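Local coordinates for malonyl CoA-acyl carrier protein transacylase (Clostridium perfringens, PDB 3PTW) that probably transfers the malonyl group from malonyl-CoA to acyl carrier protein, supplying the building block for chain extension in fatty acid synthesis, at residues 115-119 with 209-213; 198-204 with 248-253. One frame throughout, in Å; residues are numbered along the deposited sequence.

Contact 1: 115-119 with 209-213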
ATOM      1  N   LYS A 115      -0.569 -15.082   3.103  1.00 34.17           N
ATOM      2  CA  LYS A 115      -1.733 -15.806   2.609  1.00 34.94           C
ATOM      3  C   LYS A 115      -2.499 -14.990   1.576  1.00 34.68           C
ATOM      4  O   LYS A 115      -2.871 -15.508   0.532  1.00 35.51           O
ATOM      5  CB  LYS A 115      -2.639 -16.260   3.770  1.00 35.72           C
ATOM      6  CG  LYS A 115      -2.024 -17.408   4.587  1.00 40.43           C
ATOM      7  CD  LYS A 115      -3.042 -18.077   5.502  1.00 37.61           C
ATOM      8  CE  LYS A 115      -2.389 -19.000   6.549  1.00 41.59           C
ATOM      9  NZ  LYS A 115      -1.569 -18.249   7.591  1.00 38.38           N
ATOM     10  N   ARG A 116      -2.703 -13.707   1.877  1.00 34.01           N
ATOM     11  CA  ARG A 116      -3.378 -12.757   1.003  1.00 33.49           C
ATOM     12  C   ARG A 116      -2.685 -12.666  -0.353  1.00 33.37           C
ATOM     13  O   ARG A 116      -3.332 -12.715  -1.398  1.00 33.58           O
ATOM     14  CB  ARG A 116      -3.400 -11.379   1.674  1.00 32.83           C
ATOM     15  CG  ARG A 116      -3.897 -10.209   0.806  1.00 32.28           C
ATOM     16  CD  ARG A 116      -3.732  -8.899   1.601  1.00 32.54           C
ATOM     17  NE  ARG A 116      -4.351  -7.732   0.975  1.00 31.04           N
ATOM     18  CZ  ARG A 116      -3.749  -6.940   0.085  1.00 32.08           C
ATOM     19  NH1 ARG A 116      -2.515  -7.204  -0.324  1.00 30.37           N
ATOM     20  NH2 ARG A 116      -4.404  -5.900  -0.424  1.00 30.29           N
ATOM     21  N   GLY A 117      -1.365 -12.532  -0.320  1.00 33.46           N
ATOM     22  CA  GLY A 117      -0.570 -12.386  -1.532  1.00 33.69           C
ATOM     23  C   GLY A 117      -0.702 -13.605  -2.401  1.00 35.59           C
ATOM     24  O   GLY A 117      -0.813 -13.490  -3.627  1.00 36.69           O
ATOM     25  N   LYS A 118      -0.694 -14.772  -1.755  1.00 36.48           N
ATOM     26  CA  LYS A 118      -0.943 -16.056  -2.406  1.00 37.81           C
ATOM     27  C   LYS A 118      -2.315 -16.050  -3.081  1.00 38.34           C
ATOM     28  O   LYS A 118      -2.440 -16.403  -4.272  1.00 38.19           O
ATOM     29  CB  LYS A 118      -0.887 -17.168  -1.356  1.00 38.79           C
ATOM     30  CG  LYS A 118      -0.819 -18.603  -1.873  1.00 54.39           C
ATOM     31  CD  LYS A 118      -1.088 -19.612  -0.728  1.00 40.52           C
ATOM     32  CE  LYS A 118       0.082 -19.769   0.283  1.00 55.85           C
ATOM     33  NZ  LYS A 118       0.216 -18.766   1.419  1.00 39.66           N
ATOM     34  N   PHE A 119      -3.340 -15.636  -2.331  1.00 37.96           N
ATOM     35  CA  PHE A 119      -4.712 -15.676  -2.842  1.00 37.65           C
ATOM     36  C   PHE A 119      -4.904 -14.710  -4.020  1.00 36.80           C
ATOM     37  O   PHE A 119      -5.539 -15.061  -5.031  1.00 36.48           O
ATOM     38  CB  PHE A 119      -5.749 -15.385  -1.741  1.00 37.82           C
ATOM     39  CG  PHE A 119      -5.643 -16.275  -0.525  1.00 39.34           C
ATOM     40  CD1 PHE A 119      -5.225 -17.604  -0.629  1.00 39.65           C
ATOM     41  CD2 PHE A 119      -5.995 -15.781   0.734  1.00 38.52           C
ATOM     42  CE1 PHE A 119      -5.134 -18.427   0.502  1.00 40.46           C
ATOM     43  CE2 PHE A 119      -5.909 -16.588   1.872  1.00 39.43           C
ATOM     44  CZ  PHE A 119      -5.478 -17.918   1.755  1.00 39.85           C
ATOM     45  N   LYS A 209     -11.357 -16.206   0.286  1.00 33.89           N
ATOM     46  CA  LYS A 209     -10.290 -16.930   0.998  1.00 33.96           C
ATOM     47  C   LYS A 209      -9.651 -16.076   2.086  1.00 33.03           C
ATOM     48  O   LYS A 209      -9.309 -16.576   3.150  1.00 33.38           O
ATOM     49  CB  LYS A 209      -9.218 -17.429   0.034  1.00 34.38           C
ATOM     50  CG  LYS A 209      -9.605 -18.688  -0.734  1.00 34.64           C
ATOM     51  CD  LYS A 209      -8.455 -19.097  -1.658  1.00 36.91           C
ATOM     52  CE  LYS A 209      -8.918 -20.009  -2.783  1.00 36.63           C
ATOM     53  NZ  LYS A 209      -8.582 -21.429  -2.528  1.00 39.92           N
ATOM     54  N   LEU A 210      -9.510 -14.787   1.809  1.00 32.30           N
ATOM     55  CA  LEU A 210      -8.945 -13.847   2.764  1.00 31.91           C
ATOM     56  C   LEU A 210      -9.901 -13.646   3.947  1.00 32.29           C
ATOM     57  O   LEU A 210      -9.464 -13.632   5.110  1.00 32.27           O
ATOM     58  CB  LEU A 210      -8.622 -12.524   2.070  1.00 30.87           C
ATOM     59  CG  LEU A 210      -8.069 -11.372   2.904  1.00 43.85           C
ATOM     60  CD1 LEU A 210      -6.747 -11.770   3.579  1.00 30.40           C
ATOM     61  CD2 LEU A 210      -7.913 -10.125   2.017  1.00 29.89           C
ATOM     62  N   GLU A 211     -11.195 -13.529   3.646  1.00 32.07           N
ATOM     63  CA  GLU A 211     -12.246 -13.457   4.673  1.00 32.66           C
ATOM     64  C   GLU A 211     -12.136 -14.621   5.667  1.00 32.95           C
ATOM     65  O   GLU A 211     -12.125 -14.412   6.884  1.00 32.67           O
ATOM     66  CB  GLU A 211     -13.635 -13.445   4.030  1.00 33.10           C
ATOM     67  CG  GLU A 211     -14.801 -13.507   5.008  1.00 40.50           C
ATOM     68  CD  GLU A 211     -16.155 -13.332   4.328  1.00 34.83           C
ATOM     69  OE1 GLU A 211     -16.339 -13.833   3.205  1.00 41.13           O
ATOM     70  OE2 GLU A 211     -17.049 -12.685   4.918  1.00 42.19           O
ATOM     71  N   ASP A 212     -12.051 -15.838   5.144  1.00 33.42           N
ATOM     72  CA  ASP A 212     -11.929 -17.038   6.000  1.00 34.04           C
ATOM     73  C   ASP A 212     -10.711 -16.958   6.910  1.00 33.90           C
ATOM     74  O   ASP A 212     -10.795 -17.273   8.096  1.00 35.54           O
ATOM     75  CB  ASP A 212     -11.927 -18.320   5.159  1.00 34.32           C
ATOM     76  CG  ASP A 212     -13.297 -18.629   4.581  1.00 39.95           C
ATOM     77  OD1 ASP A 212     -13.376 -19.351   3.559  1.00 35.41           O
ATOM     78  OD2 ASP A 212     -14.306 -18.137   5.145  1.00 35.39           O
ATOM     79  N   GLU A 213      -9.590 -16.519   6.356  1.00 32.68           N
ATOM     80  CA  GLU A 213      -8.359 -16.302   7.135  1.00 32.41           C
ATOM     81  C   GLU A 213      -8.494 -15.190   8.181  1.00 31.50           C
ATOM     82  O   GLU A 213      -8.134 -15.375   9.347  1.00 31.82           O
ATOM     83  CB  GLU A 213      -7.188 -15.982   6.194  1.00 32.77           C
ATOM     84  CG  GLU A 213      -6.737 -17.164   5.341  1.00 45.80           C
ATOM     85  CD  GLU A 213      -6.492 -18.426   6.159  1.00 35.02           C
ATOM     86  OE1 GLU A 213      -5.825 -18.345   7.222  1.00 46.19           O
ATOM     87  OE2 GLU A 213      -6.986 -19.490   5.727  1.00 47.32           O
TER

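Contact 2: 198-204 with 248-253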
ATOM      1  N   PHE A 198      -5.563  -7.148 -10.108  1.00 34.12           N
ATOM      2  CA  PHE A 198      -5.821  -6.706  -8.750  1.00 33.85           C
ATOM      3  C   PHE A 198      -6.931  -5.647  -8.719  1.00 32.62           C
ATOM      4  O   PHE A 198      -7.085  -4.854  -9.651  1.00 31.91           O
ATOM      5  CB  PHE A 198      -4.550  -6.147  -8.098  1.00 35.42           C
ATOM      6  CG  PHE A 198      -3.490  -7.180  -7.792  1.00 37.68           C
ATOM      7  CD1 PHE A 198      -3.788  -8.538  -7.731  1.00 36.89           C
ATOM      8  CD2 PHE A 198      -2.186  -6.773  -7.509  1.00 36.87           C
ATOM      9  CE1 PHE A 198      -2.789  -9.482  -7.440  1.00 38.91           C
ATOM     10  CE2 PHE A 198      -1.188  -7.701  -7.199  1.00 38.60           C
ATOM     11  CZ  PHE A 198      -1.489  -9.061  -7.170  1.00 37.47           C
ATOM     12  N   HIS A 199      -7.709  -5.669  -7.642  1.00 32.21           N
ATOM     13  CA  HIS A 199      -8.710  -4.653  -7.331  1.00 31.81           C
ATOM     14  C   HIS A 199      -9.898  -4.543  -8.267  1.00 31.96           C
ATOM     15  O   HIS A 199     -10.515  -3.482  -8.378  1.00 32.37           O
ATOM     16  CB  HIS A 199      -8.044  -3.299  -7.108  1.00 32.40           C
ATOM     17  CG  HIS A 199      -6.943  -3.341  -6.096  1.00 31.98           C
ATOM     18  ND1 HIS A 199      -7.181  -3.514  -4.750  1.00 31.75           N
ATOM     19  CD2 HIS A 199      -5.598  -3.246  -6.236  1.00 32.11           C
ATOM     20  CE1 HIS A 199      -6.025  -3.515  -4.103  1.00 32.47           C
ATOM     21  NE2 HIS A 199      -5.050  -3.353  -4.982  1.00 30.92           N
ATOM     22  N   CYS A 200     -10.219  -5.641  -8.946  1.00 32.15           N
ATOM     23  CA  CYS A 200     -11.514  -5.746  -9.623  1.00 32.64           C
ATOM     24  C   CYS A 200     -12.253  -6.993  -9.150  1.00 31.41           C
ATOM     25  O   CYS A 200     -11.705  -7.818  -8.412  1.00 30.21           O
ATOM     26  CB  CYS A 200     -11.378  -5.733 -11.155  1.00 33.16           C
ATOM     27  SG  CYS A 200     -10.663  -7.224 -11.850  1.00 35.13           S
ATOM     28  N   SER A 201     -13.503  -7.107  -9.580  1.00 31.35           N
ATOM     29  CA  SER A 201     -14.383  -8.211  -9.212  1.00 31.66           C
ATOM     30  C   SER A 201     -13.812  -9.609  -9.534  1.00 31.80           C
ATOM     31  O   SER A 201     -14.269 -10.610  -8.982  1.00 31.40           O
ATOM     32  CB  SER A 201     -15.743  -8.027  -9.890  1.00 32.21           C
ATOM     33  OG  SER A 201     -15.633  -8.297 -11.280  1.00 34.47           O
ATOM     34  N   MET A 202     -12.815  -9.677 -10.416  1.00 32.33           N
ATOM     35  CA  MET A 202     -12.202 -10.967 -10.757  1.00 32.81           C
ATOM     36  C   MET A 202     -11.447 -11.581  -9.594  1.00 32.21           C
ATOM     37  O   MET A 202     -11.146 -12.773  -9.613  1.00 32.23           O
ATOM     38  CB  MET A 202     -11.271 -10.833 -11.966  1.00 33.47           C
ATOM     39  CG  MET A 202     -11.997 -10.531 -13.263  1.00 34.86           C
ATOM     40  SD  MET A 202     -10.853 -10.127 -14.586  1.00 33.55           S
ATOM     41  CE  MET A 202     -10.318 -11.777 -15.073  1.00 36.08           C
ATOM     42  N   LEU A 203     -11.123 -10.768  -8.587  1.00 31.72           N
ATOM     43  CA  LEU A 203     -10.453 -11.278  -7.399  1.00 31.58           C
ATOM     44  C   LEU A 203     -11.424 -11.707  -6.318  1.00 32.92           C
ATOM     45  O   LEU A 203     -11.035 -11.892  -5.173  1.00 33.14           O
ATOM     46  CB  LEU A 203      -9.432 -10.272  -6.851  1.00 30.35           C
ATOM     47  CG  LEU A 203      -7.976 -10.673  -7.084  1.00 31.77           C
ATOM     48  CD1 LEU A 203      -7.655 -10.732  -8.574  1.00 29.42           C
ATOM     49  CD2 LEU A 203      -7.016  -9.724  -6.354  1.00 29.20           C
ATOM     50  N   GLN A 204     -12.693 -11.859  -6.686  1.00 34.54           N
ATOM     51  CA  GLN A 204     -13.719 -12.365  -5.772  1.00 36.01           C
ATOM     52  C   GLN A 204     -13.261 -13.640  -5.035  1.00 37.03           C
ATOM     53  O   GLN A 204     -13.481 -13.742  -3.835  1.00 38.65           O
ATOM     54  CB  GLN A 204     -15.049 -12.580  -6.520  1.00 36.72           C
ATOM     55  CG  GLN A 204     -16.204 -13.156  -5.692  1.00 43.55           C
ATOM     56  CD  GLN A 204     -16.635 -12.247  -4.538  1.00 38.17           C
ATOM     57  OE1 GLN A 204     -16.556 -11.015  -4.627  1.00 42.86           O
ATOM     58  NE2 GLN A 204     -17.090 -12.857  -3.451  1.00 43.61           N
ATOM     59  N   GLN A 248     -11.200  -4.772  -0.105  1.00 28.92           N
ATOM     60  CA  GLN A 248     -10.013  -4.066  -0.609  1.00 28.10           C
ATOM     61  C   GLN A 248      -9.346  -4.720  -1.825  1.00 27.75           C
ATOM     62  O   GLN A 248      -8.936  -4.016  -2.768  1.00 27.68           O
ATOM     63  CB  GLN A 248      -8.980  -3.861   0.519  1.00 27.92           C
ATOM     64  CG  GLN A 248      -7.866  -2.872   0.168  1.00 26.44           C
ATOM     65  CD  GLN A 248      -6.594  -3.090   0.972  1.00 27.93           C
ATOM     66  OE1 GLN A 248      -6.184  -4.238   1.222  1.00 27.39           O
ATOM     67  NE2 GLN A 248      -5.952  -1.998   1.363  1.00 26.40           N
ATOM     68  N   VAL A 249      -9.211  -6.050  -1.802  1.00 27.51           N
ATOM     69  CA  VAL A 249      -8.530  -6.757  -2.895  1.00 27.89           C
ATOM     70  C   VAL A 249      -9.366  -6.777  -4.191  1.00 28.13           C
ATOM     71  O   VAL A 249      -8.835  -6.953  -5.280  1.00 29.08           O
ATOM     72  CB  VAL A 249      -8.093  -8.202  -2.492  1.00 28.73           C
ATOM     73  CG1 VAL A 249      -7.350  -8.189  -1.152  1.00 29.16           C
ATOM     74  CG2 VAL A 249      -9.294  -9.156  -2.438  1.00 29.82           C
ATOM     75  N   LYS A 250     -10.662  -6.560  -4.076  1.00 28.35           N
ATOM     76  CA  LYS A 250     -11.544  -6.693  -5.247  1.00 29.69           C
ATOM     77  C   LYS A 250     -12.248  -5.391  -5.669  1.00 29.76           C
ATOM     78  O   LYS A 250     -13.006  -5.403  -6.636  1.00 30.52           O
ATOM     79  CB  LYS A 250     -12.567  -7.798  -5.012  1.00 30.52           C
ATOM     80  CG  LYS A 250     -13.461  -7.555  -3.806  1.00 28.41           C
ATOM     81  CD  LYS A 250     -14.809  -8.185  -4.012  1.00 32.39           C
ATOM     82  CE  LYS A 250     -15.493  -8.441  -2.695  1.00 29.46           C
ATOM     83  NZ  LYS A 250     -16.859  -8.934  -2.951  1.00 34.78           N
ATOM     84  N   LYS A 251     -11.968  -4.296  -4.942  1.00 29.46           N
ATOM     85  CA  LYS A 251     -12.551  -2.962  -5.159  1.00 29.62           C
ATOM     86  C   LYS A 251     -11.457  -1.906  -5.407  1.00 29.56           C
ATOM     87  O   LYS A 251     -10.299  -2.140  -5.085  1.00 28.88           O
ATOM     88  CB  LYS A 251     -13.384  -2.532  -3.937  1.00 30.20           C
ATOM     89  CG  LYS A 251     -14.712  -3.270  -3.744  1.00 37.07           C
ATOM     90  CD  LYS A 251     -15.520  -3.189  -5.001  1.00 32.30           C
ATOM     91  CE  LYS A 251     -16.827  -3.973  -4.951  1.00 39.01           C
ATOM     92  NZ  LYS A 251     -17.511  -3.639  -6.236  1.00 34.29           N
ATOM     93  N   PRO A 252     -11.834  -0.726  -5.940  1.00 29.57           N
ATOM     94  CA  PRO A 252     -10.892   0.348  -6.195  1.00 29.42           C
ATOM     95  C   PRO A 252     -10.136   0.805  -4.940  1.00 29.23           C
ATOM     96  O   PRO A 252     -10.728   0.921  -3.865  1.00 29.48           O
ATOM     97  CB  PRO A 252     -11.806   1.493  -6.686  1.00 29.78           C
ATOM     98  CG  PRO A 252     -12.938   0.796  -7.328  1.00 29.68           C
ATOM     99  CD  PRO A 252     -13.183  -0.386  -6.437  1.00 29.71           C
ATOM    100  N   VAL A 253      -8.843   1.073  -5.102  1.00 28.66           N
ATOM    101  CA  VAL A 253      -8.035   1.735  -4.070  1.00 28.82           C
ATOM    102  C   VAL A 253      -8.184   3.249  -4.211  1.00 30.01           C
ATOM    103  O   VAL A 253      -7.593   3.871  -5.102  1.00 31.03           O
ATOM    104  CB  VAL A 253      -6.554   1.317  -4.149  1.00 28.09           C
ATOM    105  CG1 VAL A 253      -5.719   2.014  -3.067  1.00 27.77           C
ATOM    106  CG2 VAL A 253      -6.439  -0.191  -4.008  1.00 28.72           C
TER

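Contact 1: 115-119 with 209-213
Lys115 opens the contact from helix 106-122 with its aliphatic stem, laid at about a right angle across the side chain of Glu213 on helix 204-214. Its CD lies 3.3 Å from Glu213 OE1, whereas its NZ stays 4.3 Å from the same oxygen. The opposite charges are thus neighbours without a salt bridge, and a long, flexible lysine suits this partly exposed border, where its methylenes pack.

One residue on, Arg116 meets Leu210 chiefly with the base of its side chain: CB of Arg116 is 3.9 Å from Leu210 CD1, and Leu210 CD2 lies obliquely beside the guanidinium. With CG anti to the backbone N (chi1 172°) and the chain extended as far as NE, the guanidinium is carried inward past the leucine, to hydrogen bonds with Gln63, Ser91 and Gln248.

Phe119 fills the middle of the interface. Lys209 CB sits over one face of its ring in a CH-pi contact, 3.7 Å from the centroid and 12° off the normal, and Lys209 CD adds to the packing 3.7 Å from Phe119 CD1. The opposite face of the ring rests on the carbonyl O of Lys115, one turn earlier in its own helix. At the edge, in the ring plane, Glu213 CG approaches Phe119 CE2 to 3.6 Å. A flat phenyl group suits this place because it slides between the two backbones and uses both faces and its rim.

No hydrogen bond joins the segments, and the contact between them is packing; their axes run antiparallel at 164°, 9.9 Å apart at closest approach. On the inner side Arg116 and Leu210 both touch Tyr95 of helix 93-100 and Val249 in the loop after helix 241-248, while Lys118 forms a salt bridge with Glu60 of helix 59-79.

Contact 2: 198-204 with 248-253
His199 ND1 donates a short hydrogen bond to the backbone O of Gln248, 2.7 Å long, with an N-H...O angle of 144°. The acceptor lies in the imidazole plane, only 4° out of it, while the donor is tilted 15° from the carbonyl plane. Lys251 O lies near the base of the same side chain, 3.2 Å from His199 CB. Over one face of the ring stands Val253 CG2 in a CH-pi contact, 3.4 Å from the centroid; a compact branched valine can bring one methyl squarely over the ring.

The histidine backbone is tied in as well, though weakly, by a bent bond from His199 N to Val249 O at 2.9 Å. Leu203 CD2 packs 3.5 Å from Val249 O, an apolar branch suited to this buried place.

Towards the surface, Gln204 and Lys250 lie side by side and point the same way. Lys250 NZ donates to Gln204 OE1 at 2.7 Å, in the carbonyl plane and on a lone pair. Lys250 reaches it because its chain is extended beyond CG, while Gln204 bends at chi2; the amide NE2 is held in turn by Glu208.

With ND1 serving as a donor, NE2 is placed as the nitrogen that could face the reaction centre, and the ring touches Ser91 of the probable nucleophile elbow. This is consistent with the Ser-His pair of acyltransferases, in which a backbone carbonyl rather than a carboxylate orients the histidine.

How the contacts relate
Contacts 1 and 2 lie with their centres about 13 Å apart and meet directly: Arg116 NH2 of contact 1 is 2.9 Å from Gln248 OE1 of contact 2, a probable hydrogen bond. Beside it, Val249 CG1 packs 3.8 Å from Leu210 CD2, so the apolar interior of the helix pair runs on into the loop. Their segments alternate along the chain, and helix 204-214 follows directly on the loop of His199. Both contacts converge on Ser91, the likely nucleophile: Arg116 bonds its hydroxyl, Gln248 its backbone O, and the His199 side chain touches Ser91. Contact 1 thus contributes an arginine and contact 2 a histidine to the surroundings of one probable active site.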